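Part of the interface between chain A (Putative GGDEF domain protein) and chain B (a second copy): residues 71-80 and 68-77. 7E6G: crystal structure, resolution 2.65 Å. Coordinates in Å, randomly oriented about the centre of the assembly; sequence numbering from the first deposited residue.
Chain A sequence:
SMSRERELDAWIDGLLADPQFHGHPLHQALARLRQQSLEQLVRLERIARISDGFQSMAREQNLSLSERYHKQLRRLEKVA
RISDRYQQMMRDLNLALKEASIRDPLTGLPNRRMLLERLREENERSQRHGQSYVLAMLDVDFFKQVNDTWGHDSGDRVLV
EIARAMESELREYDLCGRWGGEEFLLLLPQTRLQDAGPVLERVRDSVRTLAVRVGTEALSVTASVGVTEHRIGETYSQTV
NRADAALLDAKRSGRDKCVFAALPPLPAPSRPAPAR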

# COMPACT_ATOMS: atom_id res chain seq x y z
N LYS A 71 -0.62 -9.02 -10.38
CA LYS A 71 -0.53 -9.83 -9.21
C LYS A 71 0.02 -9.09 -8.08
O LYS A 71 -0.42 -9.21 -7.08
N GLN A 72 1.00 -8.29 -8.29
CA GLN A 72 1.61 -7.48 -7.38
C GLN A 72 0.70 -6.49 -6.87
O GLN A 72 0.74 -6.23 -5.79
N LEU A 73 -0.14 -5.90 -7.67
CA LEU A 73 -1.10 -4.98 -7.25
C LEU A 73 -2.10 -5.47 -6.34
O LEU A 73 -2.57 -4.82 -5.62
N ARG A 74 -2.51 -6.63 -6.57
CA ARG A 74 -3.38 -7.33 -5.77
C ARG A 74 -2.86 -7.68 -4.52
O ARG A 74 -3.49 -7.61 -3.64
N ARG A 75 -1.66 -8.10 -4.48
CA ARG A 75 -0.96 -8.47 -3.33
C ARG A 75 -0.83 -7.34 -2.42
O ARG A 75 -1.05 -7.50 -1.38
N LEU A 76 -0.51 -6.19 -2.87
CA LEU A 76 -0.46 -5.04 -2.13
C LEU A 76 -1.77 -4.68 -1.62
O LEU A 76 -1.90 -4.34 -0.58
N GLU A 77 -2.79 -4.72 -2.40
CA GLU A 77 -4.10 -4.37 -1.87
C GLU A 77 -4.56 -5.39 -0.81
O GLU A 77 -5.14 -5.00 0.21
N LYS A 78 -4.24 -6.67 -1.00
CA LYS A 78 -4.62 -7.69 -0.02
C LYS A 78 -3.85 -7.53 1.28
O LYS A 78 -4.43 -7.65 2.37
N VAL A 79 -2.53 -7.33 1.19
CA VAL A 79 -1.73 -7.14 2.40
C VAL A 79 -2.28 -5.97 3.19
O VAL A 79 -2.45 -6.06 4.42
N ALA A 80 -2.61 -4.88 2.51
CA ALA A 80 -3.12 -3.71 3.19
C ALA A 80 -4.49 -3.97 3.80
O ALA A 80 -4.78 -3.52 4.91
N ARG B 68 7.96 0.01 -13.85
CA ARG B 68 6.81 0.08 -12.96
C ARG B 68 6.73 -1.14 -12.05
O ARG B 68 6.39 -1.02 -10.86
N TYR B 69 7.06 -2.32 -12.57
CA TYR B 69 6.97 -3.53 -11.78
C TYR B 69 7.96 -3.51 -10.62
O TYR B 69 7.62 -3.87 -9.48
N HIS B 70 9.19 -3.07 -10.88
CA HIS B 70 10.16 -3.07 -9.78
C HIS B 70 9.87 -1.95 -8.77
O HIS B 70 10.03 -2.15 -7.54
N LYS B 71 9.40 -0.80 -9.24
CA LYS B 71 8.93 0.21 -8.31
C LYS B 71 7.75 -0.29 -7.48
O LYS B 71 7.61 0.10 -6.31
N GLN B 72 6.90 -1.17 -8.04
CA GLN B 72 5.83 -1.76 -7.24
C GLN B 72 6.39 -2.62 -6.11
O GLN B 72 5.89 -2.59 -4.98
N LEU B 73 7.42 -3.42 -6.42
CA LEU B 73 8.04 -4.24 -5.37
C LEU B 73 8.52 -3.38 -4.21
O LEU B 73 8.18 -3.61 -3.03
N ARG B 74 9.30 -2.34 -4.53
CA ARG B 74 9.80 -1.47 -3.47
C ARG B 74 8.67 -0.73 -2.76
O ARG B 74 8.77 -0.47 -1.55
N ARG B 75 7.58 -0.40 -3.45
CA ARG B 75 6.50 0.32 -2.78
C ARG B 75 5.81 -0.56 -1.76
O ARG B 75 5.42 -0.09 -0.68
N LEU B 76 5.62 -1.84 -2.07
CA LEU B 76 5.05 -2.74 -1.07
C LEU B 76 5.97 -2.82 0.16
O LEU B 76 5.49 -2.79 1.30
N GLU B 77 7.29 -2.87 -0.06
CA GLU B 77 8.16 -2.91 1.11
C GLU B 77 8.09 -1.62 1.94
O GLU B 77 8.08 -1.67 3.18

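What lies at the centre of this contact? The two helices run nearly parallel, their directions 14° apart and their axes 10.2 Å apart at closest approach, and like residues come level, Q72(A) with Q72(B) and L76(A) with L76(B). L76(B) covers the most surface, and it faces L76(A), with CA atoms 6.1 Å apart. Both leucines point toward the opposing helix with chi1 t and chi2 p. This brings L76(A) CD1 to 3.7 Å from L76(B) CD1, a close apolar contact between methyl groups. One turn further along, V79(A), with chi1 t, adds a looser apolar contact: its CG1 lies 4.3 Å from L76(B) CD1.

How does Q72(A), second in covered area, fit against chain B? Its CB points toward the partner, and chi1 at -106° and chi2 at -3° both fall between the usual wells. The closest contacts are made by CG: Q72(A) CG sits 3.7 Å from L73(B) CD1 and 3.8 Å from Y69(B) CE1, meeting the tyrosine ring obliquely. The CA-to-CB bond of L73(B) points away and that of Y69(B) sideways, yet the ends of both side chains come nearer, leaving Q72(A) CG within reach of both.

Does Q72(B) mirror its counterpart? It also points toward the other helix, but chi2 is m and its amide reaches further across. Q72(B) NE2 lies 3.5 Å from L73(A) CD1 and 3.9 Å from L76(A) CD2, so a polar group rests against leucine methyls.

Do polar bonds hold the two stretches together? No hydrogen bond crosses between them, and the contacts found between them are side-chain packing. R75(A) and R75(B) turn their ends away, and their guanidinium groups are hydrogen-bonded elsewhere in the structure.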

# COMPACT_ATOMS: atom_id res chain seq x y z
CB LYS A 71 0.27 -11.01 -9.47
CG LYS A 71 -0.48 -12.02 -10.18
CD LYS A 71 0.29 -13.28 -10.25
CE LYS A 71 -0.45 -14.37 -10.97
NZ LYS A 71 0.13 -14.75 -12.27
CB GLN A 72 2.62 -6.78 -8.09
CG GLN A 72 3.99 -7.19 -7.86
CD GLN A 72 4.17 -8.25 -6.86
OE1 GLN A 72 4.37 -9.39 -7.21
NE2 GLN A 72 4.21 -7.88 -5.62
CB LEU A 73 -1.71 -4.37 -8.42
CG LEU A 73 -1.46 -3.02 -8.99
CD1 LEU A 73 -0.04 -2.72 -9.19
CD2 LEU A 73 -2.01 -3.23 -10.31
CB ARG A 74 -3.77 -8.52 -6.50
CG ARG A 74 -4.63 -8.14 -7.57
CD ARG A 74 -5.37 -9.31 -8.03
NE ARG A 74 -4.62 -10.24 -8.83
CZ ARG A 74 -4.57 -10.25 -10.14
NH1 ARG A 74 -3.87 -11.15 -10.73
NH2 ARG A 74 -5.18 -9.34 -10.85
CB ARG A 75 0.35 -9.01 -3.74
CG ARG A 75 1.24 -9.60 -2.75
CD ARG A 75 0.52 -10.27 -1.65
NE ARG A 75 -0.01 -11.56 -1.98
CZ ARG A 75 0.66 -12.66 -2.14
NH1 ARG A 75 1.91 -12.76 -1.94
NH2 ARG A 75 0.01 -13.66 -2.52
CB LEU A 76 0.09 -3.94 -2.95
CG LEU A 76 0.08 -2.56 -2.37
CD1 LEU A 76 0.64 -2.45 -1.05
CD2 LEU A 76 0.62 -1.45 -3.11
CB GLU A 77 -5.09 -4.23 -3.02
CG GLU A 77 -6.46 -3.85 -2.57
CD GLU A 77 -7.45 -4.96 -2.83
OE1 GLU A 77 -8.04 -5.47 -1.84
OE2 GLU A 77 -7.63 -5.32 -4.03
CB LYS A 78 -4.39 -9.08 -0.57
CG LYS A 78 -4.82 -10.15 0.40
CD LYS A 78 -4.52 -11.54 -0.12
CE LYS A 78 -5.50 -12.55 0.48
NZ LYS A 78 -5.41 -13.89 -0.17
CB VAL A 79 -0.25 -6.92 2.05
CG1 VAL A 79 0.49 -6.36 3.23
CG2 VAL A 79 0.39 -8.22 1.61
CB ALA A 80 -3.15 -2.52 2.23
CB ARG B 68 5.52 0.20 -13.77
CG ARG B 68 4.63 1.32 -13.30
CD ARG B 68 3.93 2.02 -14.45
NE ARG B 68 2.93 1.18 -15.09
CZ ARG B 68 2.85 0.96 -16.41
NH1 ARG B 68 3.72 1.53 -17.23
NH2 ARG B 68 1.90 0.17 -16.89
CB TYR B 69 7.20 -4.74 -12.69
CG TYR B 69 7.31 -6.04 -11.95
CD1 TYR B 69 6.19 -6.67 -11.45
CD2 TYR B 69 8.55 -6.64 -11.74
CE1 TYR B 69 6.29 -7.86 -10.76
CE2 TYR B 69 8.66 -7.83 -11.05
CZ TYR B 69 7.52 -8.43 -10.57
OH TYR B 69 7.60 -9.62 -9.87
CB HIS B 70 11.58 -2.99 -10.35
CG HIS B 70 11.97 -4.23 -11.09
ND1 HIS B 70 11.77 -4.38 -12.45
CD2 HIS B 70 12.50 -5.41 -10.66
CE1 HIS B 70 12.18 -5.58 -12.83
NE2 HIS B 70 12.62 -6.22 -11.76
CB LYS B 71 8.60 1.51 -9.05
CG LYS B 71 9.76 2.04 -9.90
CD LYS B 71 9.60 3.53 -10.29
CE LYS B 71 9.76 3.73 -11.81
NZ LYS B 71 8.46 3.78 -12.58
CB GLN B 72 4.89 -2.60 -8.12
CG GLN B 72 3.63 -1.87 -8.56
CD GLN B 72 2.87 -1.22 -7.42
OE1 GLN B 72 2.84 0.00 -7.30
NE2 GLN B 72 2.22 -2.04 -6.60
CB LEU B 73 9.19 -5.06 -5.95
CG LEU B 73 8.94 -6.47 -6.50
CD1 LEU B 73 7.63 -6.58 -7.26
CD2 LEU B 73 10.13 -6.91 -7.39
CB ARG B 74 10.82 -0.47 -4.03
CG ARG B 74 11.86 -1.05 -5.00
CD ARG B 74 12.57 -2.29 -4.44
NE ARG B 74 12.76 -3.31 -5.48
CZ ARG B 74 13.12 -4.57 -5.23
NH1 ARG B 74 13.27 -5.43 -6.24
NH2 ARG B 74 13.34 -4.96 -3.99
CB ARG B 75 5.47 0.83 -3.80
CG ARG B 75 4.23 1.45 -3.20
CD ARG B 75 4.54 2.74 -2.37
NE ARG B 75 5.30 3.76 -3.11
CZ ARG B 75 4.77 4.64 -3.96
NH1 ARG B 75 3.47 4.62 -4.23
NH2 ARG B 75 5.54 5.52 -4.56
CB LEU B 76 4.81 -4.13 -1.66
CG LEU B 76 4.42 -5.19 -0.61
CD1 LEU B 76 3.21 -4.80 0.24
CD2 LEU B 76 4.21 -6.57 -1.25
CB GLU B 77 9.59 -3.24 0.71
CG GLU B 77 9.92 -4.70 0.96
CD GLU B 77 10.69 -5.33 -0.18
OE1 GLU B 77 10.59 -6.57 -0.36
OE2 GLU B 77 11.40 -4.57 -0.89